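Local coordinates for hemolysin-related protein (Vibrio cholerae serotype O1, PDB 6MLT), which is a secreted, metal-binding biofilm matrix protein that probably helps bacteria adhere, with a lectin-like domain thought to bind carbohydrate, at residues A[310-314]-A[329-333]; A[370-374]-A[385-391]; A[466-472]-A[494-500]; A[473-479]-A[519-524]. All coordinates share one frame; numbering follows the deposited sequence.

Contact 1 of 4, residues A[310-314]-A[329-333]; sequences RVLAE and IGANS
The amide of Asn332 is held mainly from its own side of the contact and offers its other end to Glu314. Its OD1 accepts from both the backbone N of Gln334 and ND2 of Asn335, which fixes how the flat group is turned. ND2 is directed to Glu314, where it makes a weak hydrogen bond with OE1, 3.4 Å long. Carboxylate and amide planes stand 48° apart, so the two groups meet askew, and the high mobility of Glu314 fits so loose a tie.

Below this pair the contact becomes apolar. The methyl of Ala331 sits against the backbone carbonyl of Leu312 and the side chain of Glu314: CB is 3.4 Å from Leu312 O and 3.7 Å from Glu314 CD. Both segments belong to the region matching the beta-prism lectin family, in which three antiparallel sheets form the walls of a prism. Strand 309-312 is the outermost strand of one wall and pairs with 405-413, while strand 326-330 is an inner strand of another. No backbone hydrogen bond joins the two segments, and the walls meet largely by side chains of one resting on the backbone of the other.

Val311 shares this work with Ala331. With CG1 anti to the backbone N (chi1 176°), that methyl presses against the peptide link from Gly330 to Ala331, 3.5 Å from Gly330 C and equally close to Ala331 N. Ile329 adds a lighter touch, its CG2 lying 4.4 Å from Val311 CG1. Val412 of strand 405-413 meets both Val311 and Ile329 in the interior of the prism.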
loop_
_atom_site.group_PDB
_atom_site.type_symbol
_atom_site.label_atom_id
_atom_site.label_comp_id
_atom_site.label_asym_id
_atom_site.label_seq_id
_atom_site.Cartn_x
_atom_site.Cartn_y
_atom_site.Cartn_z
ATOM N N ARG A 310 6.456 11.167 -30.724
ATOM C CA ARG A 310 5.330 11.167 -29.802
ATOM C C ARG A 310 5.712 11.812 -28.478
ATOM O O ARG A 310 6.763 11.512 -27.906
ATOM C CB ARG A 310 4.834 9.743 -29.550
ATOM C CG ARG A 310 3.637 9.664 -28.604
ATOM C CD ARG A 310 3.192 8.225 -28.370
ATOM N NE ARG A 310 4.164 7.470 -27.584
ATOM C CZ ARG A 310 4.026 6.190 -27.250
ATOM N NH1 ARG A 310 2.951 5.511 -27.631
ATOM N NH2 ARG A 310 4.965 5.588 -26.532
ATOM N N VAL A 311 4.830 12.673 -27.980
ATOM C CA VAL A 311 5.018 13.365 -26.711
ATOM C C VAL A 311 3.778 13.108 -25.871
ATOM O O VAL A 311 2.694 13.607 -26.190
ATOM C CB VAL A 311 5.248 14.873 -26.897
ATOM C CG1 VAL A 311 5.340 15.577 -25.548
ATOM C CG2 VAL A 311 6.498 15.120 -27.709
ATOM N N LEU A 312 3.936 12.348 -24.794
ATOM C CA LEU A 312 2.842 12.052 -23.884
ATOM C C LEU A 312 2.927 12.974 -22.679
ATOM O O LEU A 312 4.016 13.246 -22.171
ATOM C CB LEU A 312 2.883 10.587 -23.434
ATOM C CG LEU A 312 2.747 9.532 -24.535
ATOM C CD1 LEU A 312 2.924 8.133 -23.956
ATOM C CD2 LEU A 312 1.404 9.648 -25.252
ATOM N N ALA A 313 1.772 13.453 -22.226
ATOM C CA ALA A 313 1.734 14.338 -21.076
ATOM C C ALA A 313 2.125 13.579 -19.813
ATOM O O ALA A 313 1.709 12.436 -19.602
ATOM C CB ALA A 313 0.340 14.938 -20.923
ATOM N N GLU A 314 2.949 14.210 -18.982
ATOM C CA GLU A 314 3.312 13.680 -17.675
ATOM C C GLU A 314 2.658 14.527 -16.596
ATOM O O GLU A 314 2.679 15.761 -16.669
ATOM C CB GLU A 314 4.828 13.673 -17.481
ATOM C CG GLU A 314 5.542 12.576 -18.242
ATOM C CD GLU A 314 7.050 12.701 -18.155
ATOM O OE1 GLU A 314 7.534 13.578 -17.406
ATOM O OE2 GLU A 314 7.752 11.928 -18.839
ATOM N N ILE A 329 7.872 21.373 -28.059
ATOM C CA ILE A 329 6.862 20.744 -27.218
ATOM C C ILE A 329 7.490 19.521 -26.570
ATOM O O ILE A 329 8.198 18.757 -27.232
ATOM C CB ILE A 329 5.612 20.345 -28.028
ATOM C CG1 ILE A 329 4.966 21.578 -28.651
ATOM C CG2 ILE A 329 4.609 19.612 -27.138
ATOM C CD1 ILE A 329 3.885 21.243 -29.667
ATOM N N GLY A 330 7.227 19.330 -25.279
ATOM C CA GLY A 330 7.750 18.161 -24.592
ATOM C C GLY A 330 6.923 17.851 -23.366
ATOM O O GLY A 330 6.047 18.620 -22.969
ATOM N N ALA A 331 7.199 16.684 -22.771
ATOM C CA ALA A 331 6.540 16.342 -21.516
ATOM C C ALA A 331 7.009 17.254 -20.393
ATOM O O ALA A 331 6.240 17.559 -19.474
ATOM C CB ALA A 331 6.799 14.879 -21.160
ATOM N N ASN A 332 8.255 17.709 -20.464
ATOM C CA ASN A 332 8.806 18.653 -19.506
ATOM C C ASN A 332 9.873 19.471 -20.218
ATOM O O ASN A 332 10.214 19.211 -21.375
ATOM C CB ASN A 332 9.384 17.927 -18.288
ATOM C CG ASN A 332 10.396 16.881 -18.674
ATOM O OD1 ASN A 332 11.478 17.203 -19.167
ATOM N ND2 ASN A 332 10.053 15.618 -18.460
ATOM N N SER A 333 10.419 20.455 -19.503
ATOM C CA SER A 333 11.336 21.409 -20.110
ATOM C C SER A 333 12.643 20.771 -20.557
ATOM O O SER A 333 13.373 21.380 -21.347
ATOM C CB SER A 333 11.636 22.542 -19.126
ATOM O OG SER A 333 12.372 22.060 -18.019
#

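Contact 2 of 4, residues A[370-374]-A[385-391]; sequences VLEMS and VGSKDSA
Met373 and Val385 satisfy each other's backbone completely, as expected of a hydrogen-bonded pair in an antiparallel hairpin. Met373 N donates to Val385 O, and Val385 N returns the bond to Met373 O, each 2.9 Å long and nearly straight at the hydrogen (161° and 165°). Their side chains share a face of the sheet, where Met373 CB rests 3.8 Å from Val385 CG2.

Next comes the non-hydrogen-bonded pair Glu372 and Gly386, in which Gly386 takes a positive phi (78°) just where a beta-carbon would collide with Leu371 O. That carbonyl is taken up by the N-H of Ser387, at 3.0 Å and tilted from the carbonyl plane. Glu372 supplies the next acceptor. Its CG lies anti to the backbone N and the chain runs on extended, bringing OE1 to within 2.8 Å of Lys388 N, which arrives from above the carboxylate plane. The lysine ammonium goes elsewhere, to OG1 of Thr396. Ser387 OG meanwhile accepts from Asp389 N (3.1 Å), an ST turn that opens the short 3-10 segment 388-390, and Ser390 OG is satisfied by Ala324 O.

Just past the 3-10 segment, Ala391 returns to the hairpin, Leu371 CD1 lying 3.5 Å from Ala391 CB.

Strand 382-386 is outermost in its four-stranded sheet. On its inner flank strand 370-377 pairs with 352-359, where Leu371 and Glu372 both face Thr358 in a classic beta bulge, and Met373 and Val385 pack on Ile320 of strand 317-322 in another sheet of the beta-prism.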
loop_
_atom_site.group_PDB
_atom_site.type_symbol
_atom_site.label_atom_id
_atom_site.label_comp_id
_atom_site.label_asym_id
_atom_site.label_seq_id
_atom_site.Cartn_x
_atom_site.Cartn_y
_atom_site.Cartn_z
ATOM N N VAL A 370 3.863 25.521 -37.500
ATOM C CA VAL A 370 2.799 25.867 -36.564
ATOM C C VAL A 370 3.106 27.230 -35.954
ATOM O O VAL A 370 4.136 27.413 -35.293
ATOM C CB VAL A 370 2.644 24.790 -35.478
ATOM C CG1 VAL A 370 1.605 25.204 -34.448
ATOM C CG2 VAL A 370 2.255 23.461 -36.121
ATOM N N LEU A 371 2.203 28.186 -36.170
ATOM C CA LEU A 371 2.374 29.566 -35.730
ATOM C C LEU A 371 1.733 29.807 -34.373
ATOM O O LEU A 371 2.278 30.558 -33.556
ATOM C CB LEU A 371 1.773 30.523 -36.765
ATOM C CG LEU A 371 2.207 30.267 -38.206
ATOM C CD1 LEU A 371 1.452 31.178 -39.162
ATOM C CD2 LEU A 371 3.714 30.454 -38.372
ATOM N N GLU A 372 0.594 29.176 -34.111
ATOM C CA GLU A 372 -0.112 29.401 -32.859
ATOM C C GLU A 372 -0.980 28.198 -32.534
ATOM O O GLU A 372 -1.506 27.528 -33.428
ATOM C CB GLU A 372 -0.980 30.670 -32.918
ATOM C CG GLU A 372 -1.603 31.047 -31.572
ATOM C CD GLU A 372 -2.773 31.986 -31.702
ATOM O OE1 GLU A 372 -2.550 33.194 -31.922
ATOM O OE2 GLU A 372 -3.920 31.508 -31.582
ATOM N N MET A 373 -1.117 27.932 -31.237
ATOM C CA MET A 373 -2.125 27.016 -30.730
ATOM C C MET A 373 -2.868 27.720 -29.609
ATOM O O MET A 373 -2.249 28.375 -28.765
ATOM C CB MET A 373 -1.504 25.706 -30.232
ATOM C CG MET A 373 -0.813 24.910 -31.327
ATOM S SD MET A 373 -0.327 23.274 -30.760
ATOM C CE MET A 373 0.854 23.678 -29.481
ATOM N N SER A 374 -4.192 27.615 -29.623
ATOM C CA SER A 374 -5.036 28.200 -28.588
ATOM C C SER A 374 -5.852 27.084 -27.951
ATOM O O SER A 374 -6.697 26.470 -28.613
ATOM C CB SER A 374 -5.934 29.288 -29.171
ATOM O OG SER A 374 -6.686 29.904 -28.155
ATOM N N VAL A 385 -0.232 29.815 -27.213
ATOM C CA VAL A 385 1.204 29.782 -27.443
ATOM C C VAL A 385 1.437 30.153 -28.902
ATOM O O VAL A 385 0.696 29.711 -29.789
ATOM C CB VAL A 385 1.812 28.402 -27.116
ATOM C CG1 VAL A 385 1.743 28.128 -25.619
ATOM C CG2 VAL A 385 1.092 27.301 -27.890
ATOM N N GLY A 386 2.445 30.978 -29.144
ATOM C CA GLY A 386 2.665 31.532 -30.461
ATOM C C GLY A 386 1.695 32.666 -30.733
ATOM O O GLY A 386 1.026 33.189 -29.832
ATOM N N SER A 387 1.596 33.028 -32.011
ATOM C CA SER A 387 0.790 34.177 -32.398
ATOM C C SER A 387 0.312 34.040 -33.835
ATOM O O SER A 387 1.108 33.754 -34.735
ATOM C CB SER A 387 1.584 35.475 -32.253
ATOM O OG SER A 387 0.801 36.577 -32.691
ATOM N N LYS A 388 -0.985 34.281 -34.041
ATOM C CA LYS A 388 -1.542 34.340 -35.390
ATOM C C LYS A 388 -0.936 35.481 -36.192
ATOM O O LYS A 388 -0.927 35.434 -37.430
ATOM C CB LYS A 388 -3.060 34.515 -35.322
ATOM C CG LYS A 388 -3.828 33.257 -34.973
ATOM C CD LYS A 388 -5.314 33.554 -34.790
ATOM C CE LYS A 388 -6.195 32.551 -35.527
ATOM N NZ LYS A 388 -6.425 32.931 -36.954
ATOM N N ASP A 389 -0.466 36.531 -35.514
ATOM C CA ASP A 389 0.147 37.672 -36.183
ATOM C C ASP A 389 1.498 37.347 -36.805
ATOM O O ASP A 389 2.083 38.219 -37.458
ATOM C CB ASP A 389 0.308 38.838 -35.203
ATOM C CG ASP A 389 -0.982 39.610 -34.987
ATOM O OD1 ASP A 389 -1.878 39.541 -35.853
ATOM O OD2 ASP A 389 -1.094 40.298 -33.949
ATOM N N SER A 390 2.016 36.140 -36.611
ATOM C CA SER A 390 3.258 35.730 -37.254
ATOM C C SER A 390 3.061 35.238 -38.681
ATOM O O SER A 390 4.040 34.859 -39.332
ATOM C CB SER A 390 3.924 34.624 -36.429
ATOM O OG SER A 390 4.208 35.114 -35.129
ATOM N N ALA A 391 1.832 35.233 -39.180
ATOM C CA ALA A 391 1.534 34.631 -40.468
ATOM C C ALA A 391 1.753 35.613 -41.607
ATOM O O ALA A 391 1.374 36.784 -41.521
ATOM C CB ALA A 391 0.086 34.136 -40.495
#

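Contact 3 of 4, residues A[466-472]-A[494-500]; sequences VANDDLN and QDRLRMR
Asn468 and Arg500 lie almost in one plane, their amide and guanidinium groups only 7° apart, the two side chains running antiparallel alongside one another. This alignment lets Arg500 NH2 reach Asn468 OD1 on a lone pair at 2.8 Å, while the same nitrogen also donates to Ala467 O at 2.9 Å. A water between Ala467 O and Arg500 NH1, and another joining Asn468 OD1, Arg500 NE and Arg498 O, occupy further points of the guanidinium edge, so its rotation is well fixed.

The amide's other end is used too: Asn468 ND2 donates to Gln494 O in a nearly straight bond (175°), from well above the plane of that carbonyl. Over one face of the Arg500 guanidinium lies NH2 of Arg498, 3.4 Å from the plane and above its centre. Asp495 probably tempers the meeting of two cations, because its OD2 accepts from both Arg498 NE and Arg498 NH2, the latter at 2.7 Å. Its OD1 takes the backbone N of Leu497, an Asx turn, and that of Arg498, while Asp495 N bonds to Arg498 O.

Arg496 serves the other end of the contact. Bent at chi2 and chi3, it offers a guanidinium face to Asn472, whose side chain crosses it at about a right angle and brings CB to 3.4 Å from NH1. Ser517 O and Ser548 OG hold its remaining nitrogens.

The contact joins the exit of strand 462-467, outermost in its propeller sheet, to the hairpin between strands 490-494 and 498-502 of the next, with Arg500 also packed on Ile512 of strand 509-514.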
loop_
_atom_site.group_PDB
_atom_site.type_symbol
_atom_site.label_atom_id
_atom_site.label_comp_id
_atom_site.label_asym_id
_atom_site.label_seq_id
_atom_site.Cartn_x
_atom_site.Cartn_y
_atom_site.Cartn_z
ATOM N N VAL A 466 -20.315 -10.993 2.997
ATOM C CA VAL A 466 -20.263 -12.444 3.152
ATOM C C VAL A 466 -20.339 -12.775 4.634
ATOM O O VAL A 466 -19.471 -12.365 5.414
ATOM C CB VAL A 466 -18.996 -13.035 2.518
ATOM C CG1 VAL A 466 -18.812 -14.493 2.924
ATOM C CG2 VAL A 466 -19.080 -12.916 1.000
ATOM N N ALA A 467 -21.364 -13.533 5.017
ATOM C CA ALA A 467 -21.542 -13.893 6.415
ATOM C C ALA A 467 -20.302 -14.605 6.932
ATOM O O ALA A 467 -19.732 -15.470 6.259
ATOM C CB ALA A 467 -22.779 -14.778 6.588
ATOM N N ASN A 468 -19.894 -14.229 8.144
ATOM C CA ASN A 468 -18.629 -14.671 8.729
ATOM C C ASN A 468 -18.771 -14.513 10.240
ATOM O O ASN A 468 -18.763 -13.384 10.746
ATOM C CB ASN A 468 -17.467 -13.848 8.177
ATOM C CG ASN A 468 -16.103 -14.418 8.537
ATOM O OD1 ASN A 468 -15.685 -15.458 8.015
ATOM N ND2 ASN A 468 -15.391 -13.724 9.425
ATOM N N ASP A 469 -18.907 -15.635 10.950
ATOM C CA ASP A 469 -19.270 -15.636 12.371
ATOM C C ASP A 469 -18.102 -15.154 13.219
ATOM O O ASP A 469 -17.122 -15.880 13.412
ATOM C CB ASP A 469 -19.697 -17.042 12.797
ATOM C CG ASP A 469 -19.772 -17.218 14.327
ATOM O OD1 ASP A 469 -19.782 -16.210 15.073
ATOM O OD2 ASP A 469 -19.823 -18.385 14.787
ATOM N N ASP A 470 -18.207 -13.941 13.757
ATOM C CA ASP A 470 -17.199 -13.466 14.697
ATOM C C ASP A 470 -17.845 -12.784 15.890
ATOM O O ASP A 470 -17.332 -11.787 16.412
ATOM C CB ASP A 470 -16.202 -12.529 14.028
ATOM C CG ASP A 470 -14.952 -12.377 14.854
ATOM O OD1 ASP A 470 -14.542 -13.405 15.426
ATOM O OD2 ASP A 470 -14.399 -11.262 14.945
ATOM N N LEU A 471 -18.960 -13.337 16.366
ATOM C CA LEU A 471 -19.655 -12.747 17.507
ATOM C C LEU A 471 -18.742 -12.582 18.715
ATOM O O LEU A 471 -18.962 -11.684 19.534
ATOM C CB LEU A 471 -20.855 -13.607 17.900
ATOM C CG LEU A 471 -22.213 -13.056 17.487
ATOM C CD1 LEU A 471 -22.444 -13.322 16.017
ATOM C CD2 LEU A 471 -23.311 -13.667 18.338
ATOM N N ASN A 472 -17.731 -13.440 18.851
ATOM C CA ASN A 472 -16.880 -13.455 20.037
ATOM C C ASN A 472 -15.902 -12.283 20.100
ATOM O O ASN A 472 -15.318 -12.054 21.165
ATOM C CB ASN A 472 -16.082 -14.764 20.094
ATOM C CG ASN A 472 -15.394 -14.970 21.429
ATOM O OD1 ASN A 472 -15.987 -14.753 22.488
ATOM N ND2 ASN A 472 -14.134 -15.385 21.387
ATOM N N GLN A 494 -11.031 -15.166 8.202
ATOM C CA GLN A 494 -11.015 -16.143 9.279
ATOM C C GLN A 494 -12.261 -15.932 10.126
ATOM O O GLN A 494 -12.657 -14.787 10.369
ATOM C CB GLN A 494 -9.754 -15.974 10.139
ATOM C CG GLN A 494 -9.728 -16.801 11.414
ATOM C CD GLN A 494 -9.481 -18.270 11.132
ATOM O OE1 GLN A 494 -8.583 -18.621 10.371
ATOM N NE2 GLN A 494 -10.289 -19.134 11.726
ATOM N N ASP A 495 -12.892 -17.026 10.562
ATOM C CA ASP A 495 -13.925 -16.899 11.587
ATOM C C ASP A 495 -13.642 -17.872 12.727
ATOM O O ASP A 495 -12.476 -18.149 13.015
ATOM C CB ASP A 495 -15.336 -17.062 10.991
ATOM C CG ASP A 495 -15.658 -18.472 10.495
ATOM O OD1 ASP A 495 -14.843 -19.410 10.610
ATOM O OD2 ASP A 495 -16.792 -18.626 9.984
ATOM N N ARG A 496 -14.676 -18.361 13.419
ATOM C CA ARG A 496 -14.422 -19.212 14.579
ATOM C C ARG A 496 -13.854 -20.569 14.177
ATOM O O ARG A 496 -13.076 -21.158 14.935
ATOM C CB ARG A 496 -15.702 -19.408 15.396
ATOM C CG ARG A 496 -16.283 -18.124 16.021
ATOM C CD ARG A 496 -15.290 -17.374 16.906
ATOM N NE ARG A 496 -14.772 -18.185 18.008
ATOM C CZ ARG A 496 -15.432 -18.445 19.130
ATOM N NH1 ARG A 496 -16.658 -17.976 19.313
ATOM N NH2 ARG A 496 -14.866 -19.190 20.072
ATOM N N LEU A 497 -14.208 -21.072 12.991
ATOM C CA LEU A 497 -13.908 -22.451 12.621
ATOM C C LEU A 497 -13.223 -22.623 11.275
ATOM O O LEU A 497 -12.744 -23.728 10.995
ATOM C CB LEU A 497 -15.198 -23.284 12.602
ATOM C CG LEU A 497 -15.936 -23.415 13.931
ATOM C CD1 LEU A 497 -17.307 -24.038 13.729
ATOM C CD2 LEU A 497 -15.110 -24.242 14.913
ATOM N N ARG A 498 -13.165 -21.592 10.435
ATOM C CA ARG A 498 -12.710 -21.745 9.062
ATOM C C ARG A 498 -11.886 -20.542 8.642
ATOM O O ARG A 498 -12.213 -19.405 8.985
ATOM C CB ARG A 498 -13.887 -21.879 8.073
ATOM C CG ARG A 498 -15.083 -22.653 8.581
ATOM C CD ARG A 498 -16.318 -22.333 7.760
ATOM N NE ARG A 498 -16.888 -21.031 8.110
ATOM C CZ ARG A 498 -17.922 -20.476 7.486
ATOM N NH1 ARG A 498 -18.501 -21.105 6.470
ATOM N NH2 ARG A 498 -18.380 -19.291 7.873
ATOM N N MET A 499 -10.826 -20.809 7.893
ATOM C CA MET A 499 -10.173 -19.810 7.064
ATOM C C MET A 499 -10.716 -19.966 5.651
ATOM O O MET A 499 -10.918 -21.088 5.185
ATOM C CB MET A 499 -8.650 -19.986 7.094
ATOM C CG MET A 499 -7.873 -19.013 6.212
ATOM S SD MET A 499 -7.776 -19.545 4.478
ATOM C CE MET A 499 -7.132 -18.052 3.723
ATOM N N ARG A 500 -11.001 -18.844 4.991
ATOM C CA ARG A 500 -11.563 -18.896 3.651
ATOM C C ARG A 500 -10.895 -17.876 2.743
ATOM O O ARG A 500 -10.353 -16.862 3.195
ATOM C CB ARG A 500 -13.084 -18.664 3.672
ATOM C CG ARG A 500 -13.856 -19.798 4.348
ATOM C CD ARG A 500 -15.350 -19.535 4.340
ATOM N NE ARG A 500 -15.701 -18.371 5.144
ATOM C CZ ARG A 500 -16.888 -17.772 5.122
ATOM N NH1 ARG A 500 -17.848 -18.223 4.326
ATOM N NH2 ARG A 500 -17.113 -16.710 5.893
HETATM O O HOH W 1 -20.592 -17.189 4.357
HETATM O O HOH W 2 -14.066 -17.603 7.376
HETATM O O HOH W 3 -18.405 -16.226 17.941
#

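Contact 4 of 4, residues A[473-479]-A[519-524]; sequences SGKIGVS and TLWEYP
Ser473, Gly477 and Ser479 each donate one hydrogen bond to a backbone carbonyl of 519-524, spacing the polar ties along the whole contact. Ser473 OG gives to Leu520 O at 3.0 Å while accepting from Lys475 N, an ST turn, so the hydroxyl is used both ways. In the middle Gly477 N meets Glu522 O at 2.9 Å, and at the far end Ser479 OG gives the shortest of the three, 2.7 Å to Pro524 O. The hydroxyl of Tyr523 bonds to Tyr576 O and Trp573 NE1. Weaker CA-H...O contacts fill in between, with Trp521 CA facing Lys475 O and Ile476 CA facing Leu520 O.

Gly477 has a steric role, since a beta-carbon there would run into Trp521 O and Glu522 O. The arrangement belongs to a beta-propeller of consecutive four-stranded sheets: 473-479 leads into strand 478-481, which opens one sheet, and 519-524 leads into strand 525-527 of the following one. Here Trp521 meets Tyr98, Trp222 and Phe223, which likewise precede strands of other sheets.

Among side-chain packing contacts, the branch of Ile476 that carries CD1 enters between Thr519 and Glu522. CG1 stands anti to the backbone N (chi1 -173°), placing CD1 3.8 Å from Thr519 CB and, in a van der Waals approach, 3.4 Å from Glu522 OE1. That carboxylate is already hydrogen-bonded, OE1 by Leu520 N through its syn lone pair and OE2 by Ser517 OG. Lys475 runs alongside Trp521, CD to CE3 3.9 Å. Tyr523 turns its CB toward Gly477 and its ring obliquely to Ser479 CB.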
loop_
_atom_site.group_PDB
_atom_site.type_symbol
_atom_site.label_atom_id
_atom_site.label_comp_id
_atom_site.label_asym_id
_atom_site.label_seq_id
_atom_site.Cartn_x
_atom_site.Cartn_y
_atom_site.Cartn_z
ATOM N N SER A 473 -15.686 -11.554 19.005
ATOM C CA SER A 473 -14.633 -10.542 18.981
ATOM C C SER A 473 -15.071 -9.292 18.232
ATOM O O SER A 473 -15.019 -8.184 18.777
ATOM C CB SER A 473 -13.365 -11.127 18.352
ATOM O OG SER A 473 -12.528 -10.133 17.772
ATOM N N GLY A 474 -15.504 -9.458 16.985
ATOM C CA GLY A 474 -15.805 -8.319 16.144
ATOM C C GLY A 474 -14.591 -7.560 15.662
ATOM O O GLY A 474 -14.740 -6.450 15.144
ATOM N N LYS A 475 -13.388 -8.117 15.822
ATOM C CA LYS A 475 -12.165 -7.446 15.401
ATOM C C LYS A 475 -11.318 -8.271 14.444
ATOM O O LYS A 475 -10.240 -7.813 14.048
ATOM C CB LYS A 475 -11.316 -7.072 16.626
ATOM C CG LYS A 475 -12.025 -6.164 17.635
ATOM C CD LYS A 475 -11.069 -5.701 18.736
ATOM C CE LYS A 475 -11.765 -4.858 19.794
ATOM N NZ LYS A 475 -12.803 -5.624 20.536
ATOM N N ILE A 476 -11.777 -9.461 14.043
ATOM C CA ILE A 476 -10.906 -10.386 13.329
ATOM C C ILE A 476 -10.374 -9.739 12.054
ATOM O O ILE A 476 -11.045 -8.926 11.404
ATOM C CB ILE A 476 -11.634 -11.707 13.020
ATOM C CG1 ILE A 476 -10.669 -12.749 12.433
ATOM C CG2 ILE A 476 -12.807 -11.479 12.059
ATOM C CD1 ILE A 476 -9.558 -13.193 13.395
ATOM N N GLY A 477 -9.147 -10.096 11.703
ATOM C CA GLY A 477 -8.468 -9.465 10.597
ATOM C C GLY A 477 -8.722 -10.145 9.261
ATOM O O GLY A 477 -9.312 -11.219 9.177
ATOM N N VAL A 478 -8.254 -9.469 8.216
ATOM C CA VAL A 478 -8.267 -9.962 6.849
ATOM C C VAL A 478 -6.944 -9.559 6.215
ATOM O O VAL A 478 -6.246 -8.663 6.695
ATOM C CB VAL A 478 -9.443 -9.387 6.031
ATOM C CG1 VAL A 478 -10.774 -9.847 6.615
ATOM C CG2 VAL A 478 -9.376 -7.865 5.997
ATOM N N SER A 479 -6.600 -10.235 5.120
ATOM C CA SER A 479 -5.470 -9.834 4.291
ATOM C C SER A 479 -5.833 -10.108 2.839
ATOM O O SER A 479 -6.931 -10.582 2.533
ATOM C CB SER A 479 -4.184 -10.561 4.701
ATOM O OG SER A 479 -4.268 -11.937 4.397
ATOM N N THR A 519 -10.615 -15.845 18.071
ATOM C CA THR A 519 -10.478 -14.636 17.262
ATOM C C THR A 519 -10.190 -13.412 18.119
ATOM O O THR A 519 -10.853 -13.148 19.130
ATOM C CB THR A 519 -11.700 -14.366 16.362
ATOM O OG1 THR A 519 -12.829 -13.969 17.146
ATOM C CG2 THR A 519 -12.040 -15.598 15.528
ATOM N N LEU A 520 -9.145 -12.692 17.715
ATOM C CA LEU A 520 -8.884 -11.344 18.178
ATOM C C LEU A 520 -8.846 -10.486 16.930
ATOM O O LEU A 520 -9.902 -10.166 16.360
ATOM C CB LEU A 520 -7.595 -11.306 19.007
ATOM C CG LEU A 520 -7.666 -11.968 20.380
ATOM C CD1 LEU A 520 -6.260 -12.065 20.952
ATOM C CD2 LEU A 520 -8.582 -11.185 21.302
ATOM N N TRP A 521 -7.658 -10.133 16.427
ATOM C CA TRP A 521 -7.546 -9.399 15.172
ATOM C C TRP A 521 -6.459 -9.985 14.272
ATOM O O TRP A 521 -5.925 -9.272 13.413
ATOM C CB TRP A 521 -7.292 -7.905 15.450
ATOM C CG TRP A 521 -6.294 -7.680 16.534
ATOM C CD1 TRP A 521 -4.944 -7.526 16.393
ATOM C CD2 TRP A 521 -6.562 -7.604 17.939
ATOM N NE1 TRP A 521 -4.358 -7.354 17.625
ATOM C CE2 TRP A 521 -5.326 -7.408 18.590
ATOM C CE3 TRP A 521 -7.725 -7.689 18.709
ATOM C CZ2 TRP A 521 -5.220 -7.299 19.970
ATOM C CZ3 TRP A 521 -7.617 -7.576 20.088
ATOM C CH2 TRP A 521 -6.373 -7.381 20.701
ATOM N N GLU A 522 -6.132 -11.266 14.434
ATOM C CA GLU A 522 -5.139 -11.913 13.591
ATOM C C GLU A 522 -5.676 -12.072 12.169
ATOM O O GLU A 522 -6.875 -11.942 11.920
ATOM C CB GLU A 522 -4.753 -13.274 14.179
ATOM C CG GLU A 522 -5.791 -14.403 14.002
ATOM C CD GLU A 522 -6.844 -14.510 15.120
ATOM O OE1 GLU A 522 -7.143 -13.504 15.815
ATOM O OE2 GLU A 522 -7.394 -15.629 15.278
ATOM N N TYR A 523 -4.773 -12.350 11.232
ATOM C CA TYR A 523 -5.174 -12.670 9.871
ATOM C C TYR A 523 -4.194 -13.680 9.293
ATOM O O TYR A 523 -3.075 -13.829 9.798
ATOM C CB TYR A 523 -5.247 -11.415 8.982
ATOM C CG TYR A 523 -4.024 -10.518 9.028
ATOM C CD1 TYR A 523 -2.838 -10.896 8.420
ATOM C CD2 TYR A 523 -4.061 -9.287 9.670
ATOM C CE1 TYR A 523 -1.706 -10.081 8.464
ATOM C CE2 TYR A 523 -2.931 -8.454 9.711
ATOM C CZ TYR A 523 -1.762 -8.868 9.102
ATOM O OH TYR A 523 -0.642 -8.068 9.119
ATOM N N PRO A 524 -4.584 -14.398 8.244
ATOM C CA PRO A 524 -3.627 -15.267 7.554
ATOM C C PRO A 524 -2.679 -14.440 6.700
ATOM O O PRO A 524 -2.991 -13.320 6.286
ATOM C CB PRO A 524 -4.513 -16.170 6.680
ATOM C CG PRO A 524 -5.936 -15.856 7.072
ATOM C CD PRO A 524 -5.920 -14.479 7.646
#

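The four contacts form two pairs on opposite sides of the chain's centre. Contacts 1 and 2 come first along the chain, one after the other, in the beta-prism region. Their centres are 19 Å apart, and they meet where Ile329 CD1 packs on Met373 CE at 3.9 Å. Contacts 3 and 4 lie in the propeller with centres 9 Å apart; their segments alternate along the chain, and Asp470 OD1 probably bonds to Thr519 OG1. About 52 Å separates the centres of contacts 1 and 3. The prism sequence falls between strands 277-279 and 443-448 of one propeller sheet, so the lectin-like domain is an insertion carried by the propeller.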